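Local coordinates for putative cell adhesion protein (Bacteroides eggerthii, PDB 4GPV), which probably serves as a structural subunit of a FimA-like pilus and has a putative role in cell adhesion, at residues A[85-90]-A[108-113]; A[124-127]-A[131-134]; A[166-171]-A[178-183]; A[185-190]-A[216-221]; A[291-294]-A[298-301]. One frame throughout, in Å; residues are numbered along the deposited sequence. Where two conformers were deposited one is given.

Interaction 1 (A[85-90]-A[108-113])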
# COMPACT_ATOMS: atom_id res chain seq x y z
N LYS A 85 3.09 -15.62 -22.53
CA LYS A 85 3.10 -15.01 -21.20
C LYS A 85 1.73 -14.99 -20.61
O LYS A 85 0.76 -14.73 -21.32
CB LYS A 85 3.60 -13.55 -21.30
CG LYS A 85 5.11 -13.37 -21.43
CD LYS A 85 5.86 -13.51 -20.10
CE LYS A 85 5.79 -12.31 -19.20
NZ LYS A 85 6.43 -12.59 -17.90
N ALA A 86 1.65 -15.25 -19.29
CA ALA A 86 0.40 -15.18 -18.53
C ALA A 86 0.57 -14.15 -17.43
O ALA A 86 1.60 -14.15 -16.74
CB ALA A 86 0.06 -16.55 -17.94
N TYR A 87 -0.35 -13.18 -17.35
CA TYR A 87 -0.39 -12.17 -16.30
C TYR A 87 -1.65 -12.38 -15.52
O TYR A 87 -2.71 -12.68 -16.11
CB TYR A 87 -0.37 -10.78 -16.91
CG TYR A 87 0.92 -10.38 -17.58
CD1 TYR A 87 1.19 -10.73 -18.90
CD2 TYR A 87 1.81 -9.51 -16.95
CE1 TYR A 87 2.38 -10.35 -19.52
CE2 TYR A 87 2.97 -9.08 -17.58
CZ TYR A 87 3.26 -9.50 -18.86
OH TYR A 87 4.41 -9.07 -19.48
N VAL A 88 -1.55 -12.24 -14.20
CA VAL A 88 -2.71 -12.42 -13.31
C VAL A 88 -2.85 -11.20 -12.41
O VAL A 88 -1.86 -10.76 -11.81
CB VAL A 88 -2.62 -13.73 -12.46
CG1 VAL A 88 -3.81 -13.86 -11.49
CG2 VAL A 88 -2.54 -14.98 -13.35
N VAL A 89 -4.06 -10.68 -12.30
CA VAL A 89 -4.37 -9.60 -11.38
C VAL A 89 -5.52 -10.10 -10.53
O VAL A 89 -6.53 -10.51 -11.08
CB VAL A 89 -4.70 -8.24 -12.07
CG1 VAL A 89 -5.05 -7.18 -11.03
CG2 VAL A 89 -3.54 -7.75 -12.94
N ALA A 90 -5.38 -10.06 -9.20
CA ALA A 90 -6.46 -10.50 -8.32
C ALA A 90 -7.11 -9.31 -7.62
O ALA A 90 -6.44 -8.31 -7.31
CB ALA A 90 -5.90 -11.44 -7.25
N ASP A 108 -0.40 -2.47 -23.36
CA ASP A 108 -1.52 -1.86 -22.62
C ASP A 108 -1.59 -2.33 -21.20
O ASP A 108 -1.81 -1.50 -20.30
CB ASP A 108 -2.87 -2.17 -23.27
CG ASP A 108 -3.09 -1.56 -24.64
OD1 ASP A 108 -2.42 -0.54 -24.95
OD2 ASP A 108 -3.98 -2.06 -25.38
N LEU A 109 -1.50 -3.65 -20.98
CA LEU A 109 -1.63 -4.18 -19.63
C LEU A 109 -0.51 -3.65 -18.73
O LEU A 109 -0.78 -3.30 -17.58
CB LEU A 109 -1.61 -5.72 -19.65
CG LEU A 109 -1.66 -6.37 -18.26
CD1 LEU A 109 -2.96 -6.12 -17.58
CD2 LEU A 109 -1.44 -7.83 -18.36
N LEU A 110 0.73 -3.59 -19.25
CA LEU A 110 1.89 -3.17 -18.48
C LEU A 110 1.79 -1.72 -17.99
O LEU A 110 2.44 -1.36 -17.00
CB LEU A 110 3.17 -3.36 -19.31
CG LEU A 110 3.55 -4.81 -19.62
CD1 LEU A 110 4.78 -4.89 -20.52
CD2 LEU A 110 3.76 -5.62 -18.36
N ALA A 111 0.96 -0.91 -18.66
CA ALA A 111 0.74 0.49 -18.29
C ALA A 111 -0.48 0.71 -17.39
O ALA A 111 -0.64 1.82 -16.90
CB ALA A 111 0.59 1.32 -19.56
N VAL A 112 -1.33 -0.31 -17.14
CA VAL A 112 -2.53 -0.08 -16.31
C VAL A 112 -2.15 0.29 -14.87
O VAL A 112 -1.37 -0.41 -14.24
CB VAL A 112 -3.50 -1.29 -16.29
CG1 VAL A 112 -4.66 -1.06 -15.32
CG2 VAL A 112 -4.03 -1.56 -17.69
N THR A 113 -2.80 1.33 -14.33
CA THR A 113 -2.61 1.71 -12.91
C THR A 113 -3.99 1.82 -12.26
O THR A 113 -4.98 2.15 -12.93
CB THR A 113 -1.80 3.04 -12.79
OG1 THR A 113 -2.57 4.08 -13.37
CG2 THR A 113 -0.48 3.00 -13.55

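Interaction 2 (A[124-127]-A[131-134])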
# COMPACT_ATOMS: atom_id res chain seq x y z
N SER A 124 -10.71 3.57 0.63
CA SER A 124 -9.60 2.88 -0.04
C SER A 124 -10.06 1.72 -0.91
O SER A 124 -11.04 1.03 -0.60
CB SER A 124 -8.59 2.35 0.98
OG SER A 124 -7.40 2.00 0.27
N THR A 125 -9.30 1.48 -1.99
CA THR A 125 -9.49 0.32 -2.84
C THR A 125 -8.92 -0.91 -2.14
O THR A 125 -9.25 -2.06 -2.52
CB THR A 125 -8.82 0.53 -4.20
OG1 THR A 125 -7.41 0.80 -4.01
CG2 THR A 125 -9.49 1.62 -5.03
N GLN A 126 -8.02 -0.66 -1.15
CA GLN A 126 -7.32 -1.71 -0.38
C GLN A 126 -7.99 -1.89 0.99
O GLN A 126 -8.08 -0.94 1.77
CB GLN A 126 -5.81 -1.37 -0.22
CG GLN A 126 -5.10 -1.03 -1.52
CD GLN A 126 -5.27 -2.12 -2.57
OE1 GLN A 126 -4.83 -3.24 -2.40
NE2 GLN A 126 -6.03 -1.82 -3.62
N THR A 127 -8.51 -3.09 1.26
CA THR A 127 -9.13 -3.38 2.55
C THR A 127 -8.56 -4.71 3.04
O THR A 127 -8.07 -5.49 2.23
CB THR A 127 -10.68 -3.42 2.45
OG1 THR A 127 -11.07 -4.46 1.56
CG2 THR A 127 -11.29 -2.07 1.93
N LEU A 131 -7.32 -7.18 -1.09
CA LEU A 131 -6.03 -6.58 -1.40
C LEU A 131 -5.63 -6.93 -2.84
O LEU A 131 -5.66 -8.09 -3.21
CB LEU A 131 -4.93 -7.05 -0.41
CG LEU A 131 -5.12 -6.55 1.02
CD1 LEU A 131 -4.21 -7.30 1.98
CD2 LEU A 131 -4.92 -5.02 1.08
N TRP A 132 -5.26 -5.92 -3.64
CA TRP A 132 -4.85 -6.20 -5.02
C TRP A 132 -3.55 -7.00 -5.01
O TRP A 132 -2.66 -6.69 -4.21
CB TRP A 132 -4.62 -4.89 -5.79
CG TRP A 132 -5.86 -4.09 -6.08
CD1 TRP A 132 -7.16 -4.51 -5.97
CD2 TRP A 132 -5.91 -2.75 -6.61
NE1 TRP A 132 -8.01 -3.49 -6.33
CE2 TRP A 132 -7.27 -2.41 -6.75
CE3 TRP A 132 -4.93 -1.81 -6.95
CZ2 TRP A 132 -7.69 -1.15 -7.22
CZ3 TRP A 132 -5.34 -0.54 -7.39
CH2 TRP A 132 -6.70 -0.23 -7.53
N MSE A 133 -3.45 -8.01 -5.87
CA MSE A 133 -2.26 -8.84 -6.05
C MSE A 133 -2.03 -9.06 -7.52
O MSE A 133 -2.99 -9.02 -8.31
CB MSE A 133 -2.41 -10.20 -5.35
CG MSE A 133 -2.52 -10.09 -3.82
SE MSE A 133 -2.88 -11.82 -3.03
CE MSE A 133 -4.79 -11.80 -2.97
N SER A 134 -0.78 -9.22 -7.90
CA SER A 134 -0.50 -9.45 -9.30
C SER A 134 0.73 -10.32 -9.45
O SER A 134 1.55 -10.45 -8.54
CB SER A 134 -0.35 -8.12 -10.05
OG SER A 134 0.88 -7.49 -9.70
O HOH W 1 -2.25 -4.69 -2.35

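Interaction 3 (A[166-171]-A[178-183])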
# COMPACT_ATOMS: atom_id res chain seq x y z
N ASP A 166 3.46 5.67 24.91
CA ASP A 166 3.27 7.01 25.41
C ASP A 166 3.78 7.17 26.84
O ASP A 166 3.15 6.68 27.78
CB ASP A 166 1.80 7.42 25.32
CG ASP A 166 1.60 8.91 25.59
OD1 ASP A 166 2.63 9.64 25.70
OD2 ASP A 166 0.45 9.35 25.69
N ASN A 167 4.90 7.91 27.00
CA ASN A 167 5.54 8.18 28.29
C ASN A 167 5.42 9.66 28.65
O ASN A 167 6.12 10.14 29.55
CB ASN A 167 7.00 7.73 28.31
CG ASN A 167 7.19 6.25 28.10
OD1 ASN A 167 6.32 5.43 28.41
ND2 ASN A 167 8.35 5.88 27.59
N ARG A 168 4.54 10.38 27.95
CA ARG A 168 4.29 11.79 28.28
C ARG A 168 3.50 11.85 29.59
O ARG A 168 2.68 10.97 29.85
CB ARG A 168 3.52 12.50 27.15
CG ARG A 168 4.29 12.69 25.84
CD ARG A 168 3.38 13.13 24.69
NE ARG A 168 2.34 12.12 24.45
CZ ARG A 168 1.27 12.28 23.68
NH1 ARG A 168 1.08 13.41 23.02
NH2 ARG A 168 0.39 11.29 23.54
N LYS A 169 3.77 12.86 30.40
CA LYS A 169 3.08 13.01 31.68
C LYS A 169 2.31 14.30 31.69
O LYS A 169 2.72 15.25 31.03
CB LYS A 169 4.09 13.01 32.85
CG LYS A 169 4.96 11.76 32.97
CD LYS A 169 5.89 11.82 34.19
CE LYS A 169 7.09 12.74 34.00
NZ LYS A 169 7.99 12.71 35.18
N ASN A 170 1.24 14.37 32.50
CA ASN A 170 0.45 15.58 32.73
C ASN A 170 0.01 16.25 31.42
O ASN A 170 0.25 17.45 31.21
CB ASN A 170 1.24 16.56 33.59
CG ASN A 170 1.75 15.99 34.88
OD1 ASN A 170 1.08 15.21 35.57
ND2 ASN A 170 2.97 16.35 35.23
N MSE A 171 -0.63 15.45 30.56
CA MSE A 171 -1.11 15.96 29.27
C MSE A 171 -2.32 16.88 29.44
O MSE A 171 -2.57 17.71 28.57
CB MSE A 171 -1.45 14.81 28.34
CG MSE A 171 -0.24 14.13 27.78
SE MSE A 171 -0.78 12.59 26.78
CE MSE A 171 -1.77 13.46 25.28
N ILE A 178 -2.35 18.91 25.85
CA ILE A 178 -2.24 18.27 24.54
C ILE A 178 -3.30 17.22 24.52
O ILE A 178 -3.44 16.46 25.48
CB ILE A 178 -0.82 17.72 24.18
CG1 ILE A 178 0.19 18.88 24.10
CG2 ILE A 178 -0.82 16.94 22.85
CD1 ILE A 178 1.69 18.44 23.96
N THR A 179 -4.10 17.22 23.44
CA THR A 179 -5.10 16.21 23.17
C THR A 179 -4.71 15.56 21.85
O THR A 179 -4.57 16.26 20.84
CB THR A 179 -6.53 16.82 23.15
OG1 THR A 179 -6.82 17.39 24.42
CG2 THR A 179 -7.61 15.79 22.77
N ASP A 180 -4.50 14.24 21.83
CA ASP A 180 -4.19 13.57 20.58
C ASP A 180 -5.46 13.40 19.78
O ASP A 180 -6.49 12.99 20.35
CB ASP A 180 -3.53 12.21 20.84
CG ASP A 180 -2.22 12.29 21.59
OD1 ASP A 180 -1.48 13.30 21.41
OD2 ASP A 180 -1.97 11.40 22.42
N ASP A 181 -5.42 13.70 18.45
CA ASP A 181 -6.65 13.63 17.66
C ASP A 181 -6.69 12.43 16.72
O ASP A 181 -7.73 11.78 16.61
CB ASP A 181 -6.85 14.94 16.86
CG ASP A 181 -6.76 16.19 17.71
OD1 ASP A 181 -7.45 16.25 18.76
OD2 ASP A 181 -5.98 17.09 17.36
N ALA A 182 -5.59 12.15 16.02
CA ALA A 182 -5.62 11.06 15.06
C ALA A 182 -4.24 10.54 14.69
O ALA A 182 -3.24 11.24 14.84
CB ALA A 182 -6.30 11.54 13.78
N ALA A 183 -4.19 9.30 14.21
CA ALA A 183 -3.02 8.75 13.55
C ALA A 183 -3.30 9.00 12.07
O ALA A 183 -4.37 8.63 11.56
CB ALA A 183 -2.86 7.25 13.84

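Interaction 4 (A[185-190]-A[216-221])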
# COMPACT_ATOMS: atom_id res chain seq x y z
N LEU A 185 -1.86 9.45 7.81
CA LEU A 185 -0.89 9.15 6.79
C LEU A 185 -0.91 10.33 5.86
O LEU A 185 -1.96 10.66 5.32
CB LEU A 185 -1.14 7.82 6.04
CG LEU A 185 0.05 7.30 5.22
CD1 LEU A 185 1.26 6.92 6.15
CD2 LEU A 185 -0.36 6.07 4.37
N LEU A 186 0.24 10.94 5.65
CA LEU A 186 0.34 12.10 4.77
C LEU A 186 1.05 11.69 3.51
O LEU A 186 2.07 10.98 3.58
CB LEU A 186 1.07 13.29 5.47
CG LEU A 186 0.66 13.62 6.91
CD1 LEU A 186 1.50 14.84 7.45
CD2 LEU A 186 -0.86 13.92 7.00
N PHE A 187 0.52 12.11 2.34
CA PHE A 187 1.17 11.87 1.05
C PHE A 187 1.35 10.39 0.77
O PHE A 187 2.44 9.94 0.44
CB PHE A 187 2.53 12.61 0.93
CG PHE A 187 2.36 14.05 1.33
CD1 PHE A 187 1.50 14.88 0.63
CD2 PHE A 187 2.99 14.55 2.47
CE1 PHE A 187 1.27 16.19 1.05
CE2 PHE A 187 2.76 15.85 2.89
CZ PHE A 187 1.90 16.67 2.18
N ALA A 188 0.23 9.67 0.84
CA ALA A 188 0.17 8.28 0.36
C ALA A 188 0.23 8.33 -1.16
O ALA A 188 -0.53 9.10 -1.75
CB ALA A 188 -1.16 7.67 0.80
N GLY A 189 1.08 7.53 -1.80
CA GLY A 189 1.15 7.51 -3.27
C GLY A 189 -0.19 7.13 -3.88
O GLY A 189 -0.82 6.16 -3.44
N LYS A 190 -0.66 7.91 -4.88
CA LYS A 190 -1.97 7.64 -5.48
C LYS A 190 -2.00 6.40 -6.41
O LYS A 190 -2.97 5.66 -6.38
CB LYS A 190 -2.43 8.87 -6.30
CG LYS A 190 -3.65 8.61 -7.21
CD LYS A 190 -4.22 9.89 -7.78
CE LYS A 190 -5.48 9.63 -8.59
NZ LYS A 190 -6.32 10.85 -8.69
N GLY A 216 2.05 25.72 5.34
CA GLY A 216 2.92 25.33 4.23
C GLY A 216 2.83 23.90 3.76
O GLY A 216 3.78 23.39 3.17
N ALA A 217 1.66 23.28 3.95
CA ALA A 217 1.44 21.90 3.53
C ALA A 217 1.65 21.76 2.02
O ALA A 217 1.21 22.61 1.23
CB ALA A 217 0.04 21.46 3.90
N PHE A 218 2.41 20.74 1.63
CA PHE A 218 2.66 20.41 0.23
C PHE A 218 1.32 20.11 -0.41
O PHE A 218 0.56 19.32 0.15
CB PHE A 218 3.62 19.21 0.12
CG PHE A 218 3.91 18.77 -1.29
CD1 PHE A 218 4.85 19.44 -2.07
CD2 PHE A 218 3.22 17.71 -1.86
CE1 PHE A 218 5.12 19.03 -3.38
CE2 PHE A 218 3.47 17.31 -3.18
CZ PHE A 218 4.43 17.96 -3.92
N ASP A 219 1.01 20.75 -1.54
CA ASP A 219 -0.33 20.60 -2.11
C ASP A 219 -0.36 20.26 -3.62
O ASP A 219 -1.45 20.05 -4.17
CB ASP A 219 -1.15 21.88 -1.83
CG ASP A 219 -2.63 21.76 -2.09
OD1 ASP A 219 -3.20 20.67 -1.81
OD2 ASP A 219 -3.22 22.71 -2.65
N SER A 220 0.80 20.11 -4.26
CA SER A 220 0.84 19.81 -5.69
C SER A 220 0.34 18.38 -5.96
O SER A 220 1.00 17.42 -5.56
CB SER A 220 2.25 20.00 -6.24
OG SER A 220 2.73 21.30 -5.94
N GLY A 221 -0.82 18.27 -6.61
CA GLY A 221 -1.44 16.99 -6.94
C GLY A 221 -1.84 16.20 -5.71
O GLY A 221 -1.78 14.97 -5.70

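Interaction 5 (A[291-294]-A[298-301])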
# COMPACT_ATOMS: atom_id res chain seq x y z
N HIS A 291 14.10 4.28 5.28
CA HIS A 291 13.25 3.49 4.39
C HIS A 291 12.32 4.38 3.63
O HIS A 291 11.67 5.23 4.23
CB HIS A 291 12.36 2.46 5.14
CG HIS A 291 13.08 1.48 6.00
ND1 HIS A 291 13.52 0.29 5.50
CD2 HIS A 291 13.40 1.57 7.31
CE1 HIS A 291 14.10 -0.33 6.52
NE2 HIS A 291 14.05 0.41 7.63
N THR A 292 12.18 4.11 2.33
CA THR A 292 11.12 4.72 1.55
C THR A 292 10.03 3.64 1.45
O THR A 292 10.20 2.56 2.03
CB THR A 292 11.61 5.30 0.22
OG1 THR A 292 12.17 4.23 -0.55
CG2 THR A 292 12.64 6.42 0.41
N ILE A 293 8.93 3.89 0.76
CA ILE A 293 7.88 2.87 0.74
C ILE A 293 7.97 2.05 -0.52
O ILE A 293 7.90 2.59 -1.61
CB ILE A 293 6.47 3.51 0.87
CG1 ILE A 293 6.30 4.33 2.17
CG2 ILE A 293 5.34 2.49 0.68
CD1 ILE A 293 6.40 3.53 3.51
N GLU A 294 8.04 0.72 -0.36
CA GLU A 294 8.07 -0.22 -1.48
C GLU A 294 6.85 -1.11 -1.47
O GLU A 294 6.43 -1.51 -0.39
CB GLU A 294 9.29 -1.15 -1.36
CG GLU A 294 10.65 -0.51 -1.45
CD GLU A 294 11.68 -1.61 -1.41
OE1 GLU A 294 11.74 -2.42 -2.37
OE2 GLU A 294 12.31 -1.77 -0.34
N SER A 298 6.04 -4.60 4.58
CA SER A 298 5.23 -4.34 5.74
C SER A 298 6.10 -3.58 6.75
O SER A 298 7.10 -4.12 7.20
CB SER A 298 4.72 -5.68 6.31
OG SER A 298 4.05 -5.51 7.55
N TYR A 299 5.76 -2.32 7.03
CA TYR A 299 6.58 -1.47 7.91
C TYR A 299 5.96 -1.38 9.27
O TYR A 299 4.76 -1.11 9.39
CB TYR A 299 6.70 -0.03 7.32
CG TYR A 299 7.32 -0.03 5.94
CD1 TYR A 299 6.54 -0.24 4.81
CD2 TYR A 299 8.70 0.06 5.78
CE1 TYR A 299 7.12 -0.31 3.54
CE2 TYR A 299 9.29 -0.00 4.51
CZ TYR A 299 8.48 -0.20 3.39
OH TYR A 299 9.01 -0.34 2.13
N THR A 300 6.78 -1.54 10.28
CA THR A 300 6.33 -1.39 11.66
C THR A 300 7.02 -0.14 12.22
O THR A 300 8.26 -0.04 12.21
CB THR A 300 6.60 -2.64 12.49
OG1 THR A 300 5.86 -3.74 11.94
CG2 THR A 300 6.22 -2.44 13.96
N VAL A 301 6.20 0.84 12.62
CA VAL A 301 6.72 2.08 13.16
C VAL A 301 6.41 2.13 14.63
O VAL A 301 5.23 2.11 14.96
CB VAL A 301 6.10 3.31 12.45
CG1 VAL A 301 6.62 4.62 13.05
CG2 VAL A 301 6.32 3.26 10.93
O HOH W 2 11.65 -0.17 2.02

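Interaction 1 (A[85-90]-A[108-113])
Tyr87 packs against Leu109 and Leu110 in a small, buried apolar contact that holds the short helix 106-111 to strand 83-90 of the large mixed sheet. No hydrogen bond joins the two segments: one methyl group from each leucine meets the tyrosine. Leu109 CD2 lies at the root of the side chain, 3.5 Å from Tyr87 CB and 3.6 Å from Tyr87 CG. Leu110 CD2 takes the outer end, approaching Tyr87 CE2 to 3.6 Å and Tyr87 OH to 3.7 Å, and both methyls come at the ring obliquely. Leu109 and Leu110 share the ring with different starting directions and first torsions. In Leu109, CG is anti to the backbone N (chi1 177°), extending a bond that already points toward the strand, whereas in Leu110 CG lies beside the backbone N (chi1 -66°) and the end of the chain turns back to the ring. Phe195 meets the tyrosine edge-to-face and also touches Leu110, while Leu109 continues onto Phe53 and Phe55 of strand 50-56. The hydroxyl is hydrogen-bonded to Glu106 in the same helix. With an alanine here, the two leucine methyls would probably face a gap and the Glu106 carboxylate would lose this hydroxyl partner. The chemistry therefore divides along the tyrosine: dispersion between ring and leucines seats the helix on the strand, and the polar end makes a directional bond to the helix start.

Interaction 2 (A[124-127]-A[131-134])
The indole of Trp132 carries the amide of Gln126 and the hydroxyl of Thr125 on one face. Gln126 NE2 is 3.1 Å above the ring plane and over its centre, nearest to Trp132 CD2; Thr125 OG1 stands 3.7 Å above the plane, displaced toward the rim of the six-membered ring. Amide and indole planes are 69° apart, so the glutamine stands on the ring instead of lying flat along it. What holds the amide upright is bonding at both ends. Its NE2 donates to Thr125 OG1, which lies almost in the amide plane, and its OE1 accepts from Trp132 N across 3.0 Å, with the donor in the carbonyl plane and on a lone pair. A water donates to Gln126 OE1 and, at 2.8 Å, to Trp132 O, so Gln126 OE1 receives two bonds, from Trp132 N and from the water. Folding at chi1 and chi2 (-51° and -54°) curls the glutamine chain back far enough to bring both amide atoms to Trp132. Beside this, Leu131 CG and CD2 each approach Thr127 O to 3.4 Å. Further back, Thr125 OG1 is hydrogen-bonded to Ser115 O, and the ring of Phe194 meets the indole with the planes inclined. Ser124 OG accepts from Gln126 N, forming an ST turn; turn and glutamine together close a tight loop, side chain to backbone, just where the chain enters strand 133-138 of the large sheet.

Interaction 3 (A[166-171]-A[178-183])
Arg168 and Asp180 form the crossing salt bridge of a network that, with Asp166, links strand 146-169 to strand 176-193 in the FimA-like C-terminal domain, probably a transthyretin-like fold. The two strands belong to different sheets, so the bridge spans from one sheet to the other. Arginine and aspartate come from opposite directions and meet end-on, their flat groups nearly coplanar (9° apart): Arg168 NH1 donates to Asp180 OD1 at 3.0 Å and NH2 to Asp180 OD2 at 2.6 Å, each oxygen using its syn lone pair. Ile178 N donates to Met171 O at 3.0 Å and brings the backbones together where the connection turns. Asp166 grips the adjacent edge of the guanidinium side-on through NE and NH2, so that NH2 serves both carboxylates. Two carboxylates around one guanidinium probably stabilise its positive charge, which in turn would ease the proximity of Asp166 OD2 and Asp180 OD2. Ser267 adds a hydrogen bond to Asp180 OD1, tying in strand 262-271. Asp166 is itself locked by an Asx turn, in which its OD1 accepts from Arg168 N; this backbone nitrogen and Arg168 NE, 2.8 Å from Asp166 OD1, reach that oxygen from opposite faces of the carboxylate plane.

Interaction 4 (A[185-190]-A[216-221])
Phe218 is the residue through which loop 216-221 meets Phe187. Gly216 has a positive phi, and Ala217 precedes Phe218 without contacting Phe187. At Phe218 the backbone itself takes part: Phe218 O lies 3.3 Å from Phe187 CE1, close to the plane of that ring and at its edge. Phe218 CB is 3.7 Å from Phe187 CZ. CG anti to the backbone N (chi1 178°) lies beside the carbonyl carbon, which is consistent with ring and carbonyl both meeting the Phe187 ring, and Phe218 CD2 comes to 3.8 Å from Phe187 CE1. The result is an offset edge-to-face pair, the edge of Phe218 directed at the face of Phe187, with centroids 5.7 Å apart and planes at 81°. Asp219 points away; Ser220 N then passes over one face of the Phe218 ring, near its rim, before Gly221 turns the chain again. An alanine in place of Phe187 would probably leave the edge of Phe218 facing a gap and free its ring to turn. Phe187 adopts a left-handed backbone conformation in a G1 beta bulge, where it and Ala188 face Tyr208. Phe207 of strand 207-209 touches both phenylalanines, and Ile262 of strand 262-271 adds to the packing on Phe187, so the loop meets strand 176-193 through a single aromatic pair, flanked by two of that strand's partners, 207-209 and 262-271.

Interaction 5 (A[291-294]-A[298-301])
Tyr299 reaches back from the start of strand 297-306 to Ile293 and Glu294 in the preceding loop, its hydroxyl accepting a hydrogen bond from Glu294 N at 2.9 Å. This bond to a backbone amide five residues earlier makes the arrangement a tyrosine corner. With CG of the tyrosine beside the backbone N (chi1 -59°), the ring extends toward the loop and places OH next to Glu294 N. Ile293 is folded at both torsions, with chi2 at -64°; this brings CD1 over one face of the ring in a CH-pi contact, 4.1 Å from the centroid and 20° off the normal. His291 CB approaches Tyr299 CE2 obliquely at 4.0 Å. Glu294 crosses the tyrosine at about a right angle, its chain extended beyond CG, and CB lies 3.6 Å from Tyr299 OH. A water in the plane of the tyrosine ring accepts from Tyr299 OH at 2.6 Å and donates to Thr292 O and, at 2.9 Å, to Glu294 OE2. That same carboxylate oxygen forms a salt bridge with Lys297, while His291 touches Ala335 of strand 329-343. The hydroxyl thus acts as acceptor for the loop amide and donor to the water; with one ring face covered by the isoleucine methyl, directional polar bonds at the tip and apolar contact along the ring together probably help hold the loop's path into the strand.

From the N terminus the five contacts follow in series, none enclosing or crossing another. Interaction 1 closes the excursion from strand 83-90 to helix 106-111, and interaction 2 a short loop leading into strand 133-138. These two touch directly, through a probable hydrogen bond between Ala90 N and Met133 O of neighbouring strands. Interaction 3 closes the connection between strands 146-169 and 176-193, which belong to different sheets; interaction 4 begins farther along strand 176-193 and brings loop 216-221 back to it. Interaction 5 closes the turn into strand 297-306, a neighbour of strand 146-169 in the large sheet. Interactions 1 and 3 lie about 45 Å apart, centre to centre, on opposite sides of the chain's centre.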